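PDB 3D2L: SAM-dependent methyltransferase from Exiguobacterium sibiricum 255-15, which probably transfers a methyl group from S-adenosylmethionine to an acceptor that remains to be identified, using a Rossmann-like methyltransferase domain. Local coordinates for residues Q86-L91 with C104-Y109; L133-H138 with E204-W209; N108-Q111 with D115-Q118; V10-M15 with C42-A47; Y20-A25 with G222-D227. One frame throughout, in Å; residues are numbered along the deposited sequence.

Interaction 1: Q86-L91 with C104-Y109; sequences QDMREL and CDSLNY
M88, present as selenomethionine, reaches from the loop after strand 82-85 to the turn around S106 and L107, and its outer two atoms do all the touching. The apolar part is a selenium-to-methyl contact: SE of M88 lies 4.0 Å from CD1 of L107, the branch of that leucine that faces it. The two side chains run aslant to each other. CG of M88 stands between the backbone N and carbonyl carbon (chi1 58°), the chain then runs straight, and a bend at the last torsion (chi3 69°) carries the methyl toward S106.

The mixed contact is there: CE of M88 comes within 3.3 Å of OG of S106. S106 is modelled in two conformers, so this approach is doubtful in detail; OG of S106 is hydrogen-bonded to the carbonyl oxygen of G41.

No hydrogen bond crosses between the two segments. Within 86-91, OD1 of D87 accepts the backbone N of R89 at 3.0 Å, from above the carboxylate plane, which makes an Asx turn; NH1 of R89 adds a salt bridge to OD2 of D87 at 3.1 Å. Both loops follow parallel strands at their C-terminal ends, the side where class I methyltransferases bind their cofactor, and an acidic residue after the third strand often lies near the adenine in relatives.

The contact between the segments thus rests on van der Waals packing of one side chain: SE and CE of M88 supply an apolar surface, while OG of S106 takes its polar partner from G41 and not from M88.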
# COMPACT_ATOMS: atom_id res chain seq x y z
N GLN A 86 13.21 -3.92 -2.17
CA GLN A 86 13.09 -5.10 -1.34
C GLN A 86 11.68 -5.62 -1.41
O GLN A 86 10.75 -4.86 -1.60
CB GLN A 86 13.38 -4.81 0.15
CG GLN A 86 14.73 -4.26 0.52
CD GLN A 86 14.94 -4.18 2.04
OE1 GLN A 86 14.25 -4.83 2.81
NE2 GLN A 86 15.91 -3.37 2.46
N ASP A 87 11.54 -6.91 -1.23
CA ASP A 87 10.27 -7.60 -1.21
C ASP A 87 9.75 -7.51 0.25
O ASP A 87 10.53 -7.78 1.17
CB ASP A 87 10.58 -9.04 -1.61
CG ASP A 87 9.36 -9.90 -1.78
OD1 ASP A 87 8.33 -9.68 -1.10
OD2 ASP A 87 9.46 -10.84 -2.60
N MSE A 88 8.47 -7.15 0.46
CA MSE A 88 7.88 -7.02 1.83
C MSE A 88 7.90 -8.32 2.59
O MSE A 88 7.91 -8.31 3.80
CB MSE A 88 6.44 -6.47 1.85
CG MSE A 88 5.43 -7.26 1.05
SE MSE A 88 3.69 -6.50 1.34
CE MSE A 88 3.96 -4.70 0.33
N ARG A 89 7.90 -9.45 1.90
CA ARG A 89 8.06 -10.68 2.68
C ARG A 89 9.43 -11.00 3.20
O ARG A 89 9.57 -11.98 3.92
CB ARG A 89 7.60 -11.94 2.02
CG ARG A 89 7.57 -12.03 0.69
CD ARG A 89 6.14 -12.08 0.24
NE ARG A 89 6.17 -13.13 -0.75
CZ ARG A 89 6.38 -12.99 -2.05
NH1 ARG A 89 6.53 -11.79 -2.59
NH2 ARG A 89 6.40 -14.09 -2.82
N GLU A 90 10.42 -10.22 2.83
CA GLU A 90 11.77 -10.46 3.29
C GLU A 90 12.46 -9.16 3.57
O GLU A 90 13.57 -8.92 3.11
CB GLU A 90 12.55 -11.32 2.26
CG GLU A 90 12.42 -10.83 0.84
CD GLU A 90 13.15 -11.68 -0.21
OE1 GLU A 90 13.14 -12.93 -0.10
OE2 GLU A 90 13.70 -11.07 -1.17
N LEU A 91 11.81 -8.30 4.36
CA LEU A 91 12.41 -7.01 4.70
C LEU A 91 13.67 -7.19 5.48
O LEU A 91 13.79 -8.08 6.32
CB LEU A 91 11.52 -6.16 5.58
CG LEU A 91 10.20 -5.73 5.03
CD1 LEU A 91 9.53 -4.93 6.14
CD2 LEU A 91 10.47 -4.91 3.76
N CYS A 104 -2.47 1.74 1.57
CA CYS A 104 -3.24 1.78 0.33
C CYS A 104 -3.37 0.42 -0.35
O CYS A 104 -3.11 0.27 -1.52
CB CYS A 104 -2.64 2.79 -0.62
SG CYS A 104 -2.40 4.43 0.20
N ASP A 105 -3.81 -0.57 0.43
CA ASP A 105 -4.03 -1.94 -0.06
C ASP A 105 -2.83 -2.61 -0.72
O ASP A 105 -2.96 -3.62 -1.44
CB ASP A 105 -5.33 -2.09 -0.90
CG ASP A 105 -5.39 -1.15 -2.11
OD1 ASP A 105 -5.84 -0.01 -1.93
OD2 ASP A 105 -5.05 -1.56 -3.24
N SER A 106 -1.63 -2.11 -0.42
CA SER A 106 -0.41 -2.72 -0.91
C SER A 106 -0.26 -4.17 -0.44
O SER A 106 0.28 -5.03 -1.15
CB SER A 106 0.79 -1.92 -0.43
OG SER A 106 1.94 -2.42 -1.05
N LEU A 107 -0.74 -4.44 0.78
CA LEU A 107 -0.65 -5.80 1.32
C LEU A 107 -1.45 -6.75 0.50
O LEU A 107 -1.13 -7.95 0.41
CB LEU A 107 -1.10 -5.84 2.81
CG LEU A 107 -0.74 -7.16 3.52
CD1 LEU A 107 0.71 -7.29 3.92
CD2 LEU A 107 -1.67 -7.26 4.73
N ASN A 108 -2.52 -6.25 -0.13
CA ASN A 108 -3.37 -7.10 -0.96
C ASN A 108 -2.76 -7.66 -2.26
O ASN A 108 -3.34 -8.55 -2.87
CB ASN A 108 -4.74 -6.44 -1.24
CG ASN A 108 -5.61 -6.32 -0.03
OD1 ASN A 108 -5.94 -5.21 0.38
ND2 ASN A 108 -5.88 -7.43 0.63
N TYR A 109 -1.58 -7.18 -2.65
CA TYR A 109 -0.90 -7.70 -3.81
C TYR A 109 -0.27 -9.06 -3.54
O TYR A 109 0.04 -9.77 -4.46
CB TYR A 109 0.14 -6.72 -4.34
CG TYR A 109 -0.52 -5.52 -5.00
CD1 TYR A 109 -1.07 -5.59 -6.28
CD2 TYR A 109 -0.53 -4.30 -4.35
CE1 TYR A 109 -1.69 -4.43 -6.86
CE2 TYR A 109 -1.13 -3.19 -4.89
CZ TYR A 109 -1.71 -3.26 -6.14
OH TYR A 109 -2.29 -2.11 -6.61

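Interaction 2: L133-H138 with E204-W209; sequences LLFDVH and EQYITW
Y206 lays one face of its ring over CE1 of F135, with V137 beside it, and so closes helix 203-212 onto strand 131-138. This is helix-on-sheet packing of the Rossmann-like methyltransferase fold: the strand is the last of the five parallel ones, next to the antiparallel strand 235-242, and the helix leads into the edge strand 215-222.

The aromatic pair is neither a stack nor an edge-to-face pair. The ring planes of F135 and Y206 meet at 55° with centroids 5.8 Å apart, and the nearest carbons are CE1 of F135 and CD1 of Y206 at 4.2 Å. F135 has further aromatic company, stacked with F238 of the neighbouring strand and meeting F120 of helix 113-126, so Y206 joins an aromatic cluster that spans sheet and helices.

V137 approaches from the opposite direction to Y206 and offers both methyls. CG1 of V137 is anti to the carbonyl carbon (chi1 -72°), which leaves CG2 between the backbone N and carbonyl carbon, and both methyls are directed to the outer part of the tyrosine. CG2 of V137 is 3.9 Å from CE2 of Y206, at an oblique angle to the ring. The other methyl lies farther out along the tyrosine: CG1 of V137 is 4.1 Å from CZ of Y206 and 3.9 Å from its OH.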
# COMPACT_ATOMS: atom_id res chain seq x y z
N LEU A 133 2.71 -2.04 13.69
CA LEU A 133 2.49 -2.45 12.33
C LEU A 133 1.10 -1.93 11.97
O LEU A 133 0.11 -2.26 12.64
CB LEU A 133 2.55 -3.97 12.13
CG LEU A 133 2.14 -4.53 10.77
CD1 LEU A 133 3.02 -3.93 9.58
CD2 LEU A 133 2.16 -6.06 10.79
N LEU A 134 1.06 -1.10 10.93
CA LEU A 134 -0.16 -0.49 10.43
C LEU A 134 -0.35 -0.85 8.98
O LEU A 134 0.59 -0.74 8.21
CB LEU A 134 -0.09 1.03 10.50
CG LEU A 134 -0.22 1.73 11.84
CD1 LEU A 134 1.00 1.47 12.68
CD2 LEU A 134 -0.42 3.24 11.61
N PHE A 135 -1.55 -1.27 8.60
CA PHE A 135 -1.89 -1.55 7.22
C PHE A 135 -3.40 -1.44 7.00
O PHE A 135 -4.20 -1.62 7.91
CB PHE A 135 -1.39 -2.94 6.70
CG PHE A 135 -2.00 -4.13 7.43
CD1 PHE A 135 -3.17 -4.73 6.98
CD2 PHE A 135 -1.40 -4.66 8.54
CE1 PHE A 135 -3.71 -5.82 7.62
CE2 PHE A 135 -1.95 -5.77 9.18
CZ PHE A 135 -3.09 -6.33 8.73
N ASP A 136 -3.76 -1.15 5.76
CA ASP A 136 -5.17 -1.09 5.35
C ASP A 136 -5.34 -1.98 4.13
O ASP A 136 -4.44 -2.07 3.25
CB ASP A 136 -5.62 0.35 5.05
CG ASP A 136 -4.75 1.02 3.99
OD1 ASP A 136 -3.60 1.43 4.31
OD2 ASP A 136 -5.24 1.17 2.86
N VAL A 137 -6.49 -2.67 4.11
CA VAL A 137 -6.80 -3.65 3.06
C VAL A 137 -8.22 -3.55 2.60
O VAL A 137 -9.06 -2.94 3.27
CB VAL A 137 -6.56 -5.13 3.54
CG1 VAL A 137 -5.06 -5.45 3.67
CG2 VAL A 137 -7.30 -5.43 4.85
N HIS A 138 -8.49 -4.13 1.44
CA HIS A 138 -9.84 -4.21 0.94
C HIS A 138 -10.65 -5.13 1.84
O HIS A 138 -10.13 -6.10 2.38
CB HIS A 138 -9.88 -4.81 -0.48
CG HIS A 138 -9.07 -4.05 -1.48
ND1 HIS A 138 -9.15 -2.69 -1.62
CD2 HIS A 138 -8.18 -4.47 -2.42
CE1 HIS A 138 -8.37 -2.30 -2.61
NE2 HIS A 138 -7.77 -3.37 -3.11
N GLU A 204 -10.94 -11.21 10.45
CA GLU A 204 -10.59 -12.21 11.44
C GLU A 204 -9.40 -13.08 11.02
O GLU A 204 -8.69 -13.57 11.87
CB GLU A 204 -11.78 -13.13 11.68
CG GLU A 204 -13.00 -12.44 12.30
CD GLU A 204 -13.82 -11.55 11.34
OE1 GLU A 204 -13.73 -11.67 10.08
OE2 GLU A 204 -14.58 -10.71 11.89
N GLN A 205 -9.24 -13.32 9.72
CA GLN A 205 -8.13 -14.13 9.22
C GLN A 205 -6.83 -13.36 9.41
O GLN A 205 -5.83 -13.93 9.84
CB GLN A 205 -8.28 -14.47 7.73
CG GLN A 205 -7.08 -15.26 7.21
CD GLN A 205 -6.90 -16.58 7.92
OE1 GLN A 205 -7.49 -17.57 7.53
NE2 GLN A 205 -6.05 -16.62 8.94
N TYR A 206 -6.86 -12.07 9.10
CA TYR A 206 -5.70 -11.22 9.32
C TYR A 206 -5.31 -11.09 10.81
O TYR A 206 -4.13 -11.06 11.12
CB TYR A 206 -5.90 -9.81 8.75
CG TYR A 206 -5.79 -9.72 7.20
CD1 TYR A 206 -4.56 -9.82 6.56
CD2 TYR A 206 -6.90 -9.44 6.44
CE1 TYR A 206 -4.45 -9.72 5.18
CE2 TYR A 206 -6.81 -9.30 5.07
CZ TYR A 206 -5.58 -9.44 4.44
OH TYR A 206 -5.50 -9.31 3.08
N ILE A 207 -6.29 -10.95 11.69
CA ILE A 207 -6.09 -10.87 13.16
C ILE A 207 -5.39 -12.15 13.62
O ILE A 207 -4.47 -12.09 14.38
CB ILE A 207 -7.44 -10.71 13.93
CG1 ILE A 207 -8.07 -9.32 13.67
CG2 ILE A 207 -7.24 -10.93 15.46
CD1 ILE A 207 -9.64 -9.25 14.02
N THR A 208 -5.84 -13.31 13.14
CA THR A 208 -5.20 -14.58 13.52
C THR A 208 -3.74 -14.65 13.14
O THR A 208 -2.90 -15.08 13.91
CB THR A 208 -5.95 -15.77 12.88
OG1 THR A 208 -7.25 -15.82 13.45
CG2 THR A 208 -5.23 -17.07 13.17
N TRP A 209 -3.43 -14.26 11.91
CA TRP A 209 -2.08 -14.24 11.42
C TRP A 209 -1.23 -13.27 12.18
O TRP A 209 -0.08 -13.58 12.47
CB TRP A 209 -2.03 -13.91 9.91
CG TRP A 209 -2.58 -15.00 8.99
CD1 TRP A 209 -2.56 -16.34 9.21
CD2 TRP A 209 -3.13 -14.82 7.69
NE1 TRP A 209 -3.11 -17.01 8.14
CE2 TRP A 209 -3.45 -16.09 7.19
CE3 TRP A 209 -3.43 -13.69 6.91
CZ2 TRP A 209 -4.05 -16.27 5.95
CZ3 TRP A 209 -3.99 -13.86 5.69
CH2 TRP A 209 -4.28 -15.13 5.20

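Interaction 3: N108-Q111 with D115-Q118; sequences NYLQ and DVKQ
L110 and D115 lie side by side but point opposite ways, their CB atoms 3.9 Å apart, and this offset lets each side chain find its partner on the other segment. L110 runs forward along the helix: its CD1 rests 3.8 Å from CA of V116 and 4.0 Å from CG2 of V116, an apolar fit against the first turn. D115 runs the other way. With CG anti to the carbonyl carbon (chi1 -65°) its carboxylate is turned back to the incoming chain, where OD2 of D115 accepts the backbone N of Q111 at 3.0 Å through its anti lone pair, at an N-H...O angle of 144°.

Such a backward-reaching acid is familiar where a loop enters a helix. Here the loop after strand 97-102 runs into helix 113-126 of the Rossmann-like domain, and OD2 of D115 also accepts from N of T112, consistent with one half of a capping box. Water 1 adds a further grip, donating to OD2 of D115 at 2.7 Å while accepting from N of Q111. With an alanine here in place of D115, the N-H groups of Q111 and T112 would be likely to lose their shared acceptor and water 1 its carboxylate partner.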
# COMPACT_ATOMS: atom_id res chain seq x y z
N ASN A 108 -2.52 -6.25 -0.13
CA ASN A 108 -3.37 -7.10 -0.96
C ASN A 108 -2.76 -7.66 -2.26
O ASN A 108 -3.34 -8.55 -2.87
CB ASN A 108 -4.74 -6.44 -1.24
CG ASN A 108 -5.61 -6.32 -0.03
OD1 ASN A 108 -5.94 -5.21 0.38
ND2 ASN A 108 -5.88 -7.43 0.63
N TYR A 109 -1.58 -7.18 -2.65
CA TYR A 109 -0.90 -7.70 -3.81
C TYR A 109 -0.27 -9.06 -3.54
O TYR A 109 0.04 -9.77 -4.46
CB TYR A 109 0.14 -6.72 -4.34
CG TYR A 109 -0.52 -5.52 -5.00
CD1 TYR A 109 -1.07 -5.59 -6.28
CD2 TYR A 109 -0.53 -4.30 -4.35
CE1 TYR A 109 -1.69 -4.43 -6.86
CE2 TYR A 109 -1.13 -3.19 -4.89
CZ TYR A 109 -1.71 -3.26 -6.14
OH TYR A 109 -2.29 -2.11 -6.61
N LEU A 110 -0.15 -9.44 -2.26
CA LEU A 110 0.36 -10.75 -1.91
C LEU A 110 -0.58 -11.77 -2.45
O LEU A 110 -1.78 -11.55 -2.46
CB LEU A 110 0.51 -10.91 -0.40
CG LEU A 110 1.55 -9.93 0.18
CD1 LEU A 110 1.66 -10.04 1.71
CD2 LEU A 110 2.89 -10.18 -0.50
N GLN A 111 -0.05 -12.92 -2.85
CA GLN A 111 -0.87 -13.91 -3.52
C GLN A 111 -1.31 -15.10 -2.70
O GLN A 111 -2.33 -15.70 -3.02
CB GLN A 111 -0.14 -14.38 -4.79
CG GLN A 111 0.07 -13.21 -5.76
CD GLN A 111 0.50 -13.65 -7.16
OE1 GLN A 111 0.78 -14.84 -7.40
NE2 GLN A 111 0.58 -12.68 -8.07
N ASP A 115 2.59 -15.98 1.95
CA ASP A 115 3.17 -14.67 1.71
C ASP A 115 2.84 -13.68 2.79
O ASP A 115 3.68 -12.84 3.18
CB ASP A 115 2.63 -14.06 0.39
CG ASP A 115 3.02 -14.81 -0.86
OD1 ASP A 115 4.00 -15.56 -0.90
OD2 ASP A 115 2.32 -14.56 -1.86
N VAL A 116 1.57 -13.70 3.24
CA VAL A 116 1.14 -12.81 4.30
C VAL A 116 1.85 -13.18 5.65
O VAL A 116 2.33 -12.31 6.35
CB VAL A 116 -0.41 -12.83 4.49
CG1 VAL A 116 -0.80 -11.82 5.56
CG2 VAL A 116 -1.16 -12.48 3.12
N LYS A 117 1.97 -14.46 5.95
CA LYS A 117 2.64 -14.89 7.20
C LYS A 117 4.11 -14.52 7.13
O LYS A 117 4.69 -14.02 8.10
CB LYS A 117 2.42 -16.39 7.44
CG LYS A 117 0.97 -16.75 7.67
CD LYS A 117 0.74 -18.23 8.07
CE LYS A 117 0.67 -19.16 6.89
N GLN A 118 4.71 -14.66 5.95
CA GLN A 118 6.13 -14.27 5.76
C GLN A 118 6.28 -12.79 5.96
O GLN A 118 7.26 -12.31 6.58
CB GLN A 118 6.58 -14.64 4.33
CG GLN A 118 6.66 -16.13 4.10
CD GLN A 118 6.66 -16.54 2.63
OE1 GLN A 118 6.92 -15.73 1.74
NE2 GLN A 118 6.38 -17.82 2.38
O HOH W 1 2.76 -12.72 -3.75

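Interaction 4: V10-M15 with C42-A47; sequences VYDELM and CGTGTA
D12 of helix 9-14 turns its carboxylate to the hydroxyl of T44, and the rotamers of both residues decide the meeting. CG of D12 is anti to the carbonyl carbon (chi1 -77°), which swings the carboxylate off the helix, and OD1 takes the near position. T44 places OG1 between its own backbone N and carbonyl carbon (chi1 66°), turning the hydroxyl to D12. OG1 of T44 then donates to OD1 of D12, but the modelled separation of 2.3 Å is shorter than a normal hydrogen bond and must be taken as doubtful in detail. The methyl CG2 of T44 flanks the same oxygen, 3.6 Å from OD1 of D12.

Residues 42-47 belong to the glycine-rich loop after the first parallel strand, which corresponds to the first conserved motif of Rossmann-like methyltransferases, the loop that binds S-adenosylmethionine in relatives and probably here. C42 to G45 form a type II' beta turn closed by N of G45 on O of C42; G43 and G45 both have positive phi, which favours glycine, and G45 is the N-cap of helix 46-51. N of G43 is bonded to OD1 of D61.

T46 takes a different rotamer, OG1 beside its backbone N (chi1 -52°), and meets D12 through solvent: water 2 lies 2.8 Å from OG1 of T46 and donates only weakly to OD1 of D12. The other oxygen, OD2 of D12, forms a salt bridge with K73 of helix 64-76.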
# COMPACT_ATOMS: atom_id res chain seq x y z
N VAL A 10 2.60 7.34 -14.89
CA VAL A 10 1.21 7.04 -15.22
C VAL A 10 0.45 6.63 -13.93
O VAL A 10 -0.78 6.82 -13.84
CB VAL A 10 1.09 5.93 -16.31
CG1 VAL A 10 1.90 6.33 -17.53
CG2 VAL A 10 1.49 4.55 -15.76
N TYR A 11 1.17 6.08 -12.96
CA TYR A 11 0.56 5.71 -11.69
C TYR A 11 0.26 6.95 -10.86
O TYR A 11 -0.77 7.01 -10.20
CB TYR A 11 1.43 4.73 -10.89
CG TYR A 11 1.52 3.38 -11.54
CD1 TYR A 11 0.39 2.55 -11.63
CD2 TYR A 11 2.73 2.91 -12.05
CE1 TYR A 11 0.47 1.29 -12.22
CE2 TYR A 11 2.82 1.65 -12.64
CZ TYR A 11 1.69 0.85 -12.72
OH TYR A 11 1.79 -0.39 -13.29
N ASP A 12 1.14 7.94 -10.91
CA ASP A 12 0.90 9.16 -10.14
C ASP A 12 -0.31 9.91 -10.68
O ASP A 12 -1.08 10.51 -9.90
CB ASP A 12 2.16 10.02 -10.09
CG ASP A 12 3.18 9.47 -9.09
OD1 ASP A 12 2.95 8.38 -8.55
OD2 ASP A 12 4.20 10.12 -8.81
N GLU A 13 -0.51 9.87 -11.99
CA GLU A 13 -1.67 10.50 -12.56
C GLU A 13 -2.91 9.70 -12.17
O GLU A 13 -3.84 10.26 -11.62
CB GLU A 13 -1.54 10.65 -14.06
CG GLU A 13 -0.50 11.68 -14.49
CD GLU A 13 -0.55 11.92 -16.00
OE1 GLU A 13 -0.61 10.91 -16.77
OE2 GLU A 13 -0.57 13.11 -16.39
N LEU A 14 -2.92 8.39 -12.39
CA LEU A 14 -4.06 7.58 -11.98
C LEU A 14 -4.54 7.89 -10.54
O LEU A 14 -5.74 7.78 -10.27
CB LEU A 14 -3.76 6.07 -12.11
CG LEU A 14 -4.87 5.03 -11.76
CD1 LEU A 14 -4.65 3.69 -12.46
CD2 LEU A 14 -5.05 4.82 -10.25
N MSE A 15 -3.62 8.30 -9.66
CA MSE A 15 -3.92 8.54 -8.25
C MSE A 15 -3.84 10.02 -7.84
O MSE A 15 -3.88 10.34 -6.64
CB MSE A 15 -2.92 7.72 -7.41
CG MSE A 15 -2.82 6.22 -7.77
SE MSE A 15 -4.22 5.02 -7.07
CE MSE A 15 -3.81 5.09 -5.17
N CYS A 42 5.75 0.95 -1.03
CA CYS A 42 5.47 2.35 -1.17
C CYS A 42 5.24 2.86 -2.57
O CYS A 42 4.96 4.04 -2.71
CB CYS A 42 6.63 3.16 -0.54
SG CYS A 42 8.19 2.95 -1.43
N GLY A 43 5.40 2.04 -3.60
CA GLY A 43 5.22 2.47 -5.00
C GLY A 43 6.05 3.70 -5.33
O GLY A 43 7.27 3.74 -5.06
N THR A 44 5.41 4.72 -5.88
CA THR A 44 6.10 5.94 -6.25
C THR A 44 6.32 6.90 -5.06
O THR A 44 6.76 8.06 -5.26
CB THR A 44 5.39 6.63 -7.41
OG1 THR A 44 4.09 7.07 -6.99
CG2 THR A 44 5.25 5.63 -8.63
N GLY A 45 6.03 6.42 -3.84
CA GLY A 45 6.33 7.15 -2.59
C GLY A 45 5.55 8.41 -2.27
O GLY A 45 5.97 9.22 -1.43
N THR A 46 4.40 8.60 -2.92
CA THR A 46 3.60 9.78 -2.66
C THR A 46 3.26 9.89 -1.15
O THR A 46 3.44 10.96 -0.56
CB THR A 46 2.32 9.83 -3.56
OG1 THR A 46 2.69 9.66 -4.94
CG2 THR A 46 1.61 11.17 -3.39
N ALA A 47 2.80 8.80 -0.53
CA ALA A 47 2.45 8.81 0.89
C ALA A 47 3.71 8.85 1.73
O ALA A 47 3.72 9.48 2.78
CB ALA A 47 1.55 7.59 1.27
O HOH W 2 0.41 8.68 -6.31

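Interaction 5: Y20-A25 with G222-D227; sequences YPEWVA and GDFKSD
F224 stretches from its turn to helix 20-30 and meets first E22, then W23. Starting at the base, CB of F224 lies 4.1 Å from OE1 of E22. CG comes next, and the same carboxylate oxygen hangs over a face of the ring at this end; E22 bends at chi2 (-96°) to place it there, with carboxylate and ring planes 62° apart. One atom on, CD1 of F224 is 3.8 Å from the backbone O of E22. CE1 of F224 lies 3.7 Å from CB of E22 and already reaches the tryptophan, at CD2 of W23.

The tip belongs wholly to W23. CZ of F224 stands 3.5 Å above the plane of the W23 ring, over its centre, and its distances to all six atoms of the benzene ring are nearly equal, the closest being CE2 and CZ2 of W23 at 3.7 Å. The pair is T-shaped, the edge of F224 on the face of W23, with planes at 87° and centroids 4.8 Å apart. W23 is itself held by a hydrogen bond from NE1 to OD2 of D136. A leucine in its place would probably leave the F224 edge without an aromatic face and D136 without this N-H donor.

The phenylalanine is the third residue of a type I' beta turn, G222 to K225, following the edge strand 215-222. From there it bridges to the N-terminal part of helix 20-30 and also meets the F237 ring of strand 235-242, while D136, the partner of the W23 N-H, belongs to strand 131-138.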
# COMPACT_ATOMS: atom_id res chain seq x y z
N TYR A 20 -4.22 10.90 -0.04
CA TYR A 20 -3.14 10.38 0.80
C TYR A 20 -3.03 11.03 2.17
O TYR A 20 -2.73 10.34 3.14
CB TYR A 20 -1.81 10.49 0.08
CG TYR A 20 -1.71 9.57 -1.08
CD1 TYR A 20 -1.65 8.20 -0.89
CD2 TYR A 20 -1.65 10.05 -2.37
CE1 TYR A 20 -1.55 7.35 -1.93
CE2 TYR A 20 -1.54 9.20 -3.43
CZ TYR A 20 -1.47 7.86 -3.21
OH TYR A 20 -1.39 6.99 -4.29
N PRO A 21 -3.27 12.35 2.27
CA PRO A 21 -3.20 12.92 3.60
C PRO A 21 -4.14 12.29 4.65
O PRO A 21 -3.91 12.44 5.85
CB PRO A 21 -3.52 14.39 3.36
CG PRO A 21 -3.07 14.63 1.98
CD PRO A 21 -3.50 13.39 1.26
N GLU A 22 -5.20 11.63 4.21
CA GLU A 22 -6.10 10.92 5.12
C GLU A 22 -5.40 9.68 5.72
O GLU A 22 -5.62 9.32 6.88
CB GLU A 22 -7.34 10.48 4.38
CG GLU A 22 -8.23 11.61 3.91
CD GLU A 22 -9.36 11.88 4.87
OE1 GLU A 22 -10.11 10.92 5.20
OE2 GLU A 22 -9.53 13.07 5.26
N TRP A 23 -4.57 9.01 4.93
CA TRP A 23 -3.80 7.88 5.49
C TRP A 23 -2.76 8.40 6.47
O TRP A 23 -2.56 7.81 7.52
CB TRP A 23 -3.09 7.08 4.40
CG TRP A 23 -3.92 6.09 3.66
CD1 TRP A 23 -3.99 4.75 3.91
CD2 TRP A 23 -4.75 6.34 2.53
NE1 TRP A 23 -4.85 4.16 3.03
CE2 TRP A 23 -5.30 5.10 2.14
CE3 TRP A 23 -5.09 7.49 1.79
CZ2 TRP A 23 -6.18 4.97 1.06
CZ3 TRP A 23 -5.95 7.36 0.70
CH2 TRP A 23 -6.48 6.11 0.35
N VAL A 24 -2.12 9.51 6.12
CA VAL A 24 -1.10 10.11 6.96
C VAL A 24 -1.71 10.59 8.27
O VAL A 24 -1.13 10.38 9.34
CB VAL A 24 -0.37 11.27 6.23
CG1 VAL A 24 0.59 11.99 7.15
CG2 VAL A 24 0.35 10.73 5.03
N ALA A 25 -2.90 11.19 8.21
CA ALA A 25 -3.56 11.66 9.44
C ALA A 25 -3.82 10.48 10.37
O ALA A 25 -3.70 10.60 11.59
CB ALA A 25 -4.86 12.45 9.12
N GLY A 222 -12.97 0.68 10.14
CA GLY A 222 -13.41 0.83 8.77
C GLY A 222 -13.42 2.25 8.23
O GLY A 222 -13.71 3.22 8.94
N ASP A 223 -13.05 2.33 6.95
CA ASP A 223 -13.12 3.55 6.14
C ASP A 223 -12.70 4.87 6.78
O ASP A 223 -13.41 5.86 6.71
CB ASP A 223 -14.54 3.63 5.57
CG ASP A 223 -14.86 2.45 4.65
OD1 ASP A 223 -13.95 2.04 3.91
OD2 ASP A 223 -15.99 1.95 4.66
N PHE A 224 -11.52 4.89 7.39
CA PHE A 224 -10.95 6.10 8.00
C PHE A 224 -11.68 6.60 9.24
O PHE A 224 -11.34 7.65 9.77
CB PHE A 224 -10.84 7.26 6.98
CG PHE A 224 -9.98 6.96 5.80
CD1 PHE A 224 -8.60 7.14 5.86
CD2 PHE A 224 -10.53 6.52 4.61
CE1 PHE A 224 -7.81 6.87 4.78
CE2 PHE A 224 -9.74 6.27 3.52
CZ PHE A 224 -8.37 6.44 3.61
N LYS A 225 -12.68 5.85 9.72
CA LYS A 225 -13.41 6.24 10.90
C LYS A 225 -12.90 5.42 12.10
O LYS A 225 -12.22 4.41 11.93
CB LYS A 225 -14.91 6.03 10.70
CG LYS A 225 -15.53 6.90 9.59
CD LYS A 225 -15.36 8.40 9.85
N SER A 226 -13.24 5.88 13.31
CA SER A 226 -12.82 5.27 14.58
C SER A 226 -13.53 3.98 14.92
O SER A 226 -13.10 3.26 15.81
CB SER A 226 -13.15 6.22 15.74
OG SER A 226 -12.67 7.52 15.50
N ASP A 227 -14.63 3.69 14.26
CA ASP A 227 -15.44 2.54 14.61
C ASP A 227 -15.06 1.25 13.88
O ASP A 227 -14.44 1.29 12.84
CB ASP A 227 -16.90 2.87 14.29
CG ASP A 227 -17.34 4.17 14.94
OD1 ASP A 227 -17.33 4.23 16.20
OD2 ASP A 227 -17.66 5.12 14.20

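In the fold
Interactions 1, 2 and 3 form a touching group. Interactions 1 and 3 share N108 and Y109 and have centres about 7 Å apart; N108 OD1 lies 3.0 Å from N of H138, tying both to interaction 2. W23 joins interaction 5 to interaction 2 through D136, and to interaction 1 through C104, whose SG lies 3.6 Å from CE2 of W23. Interaction 4 touches interaction 5, Y20 packing on T46, but its centre is about 23 Å from that of interaction 2. No cofactor is bound in the crystal structure. By analogy with relatives, S-adenosylmethionine would probably sit near residues 42-47 and 86-91, whose interactions 4 and 1 have centres about 15 Å apart.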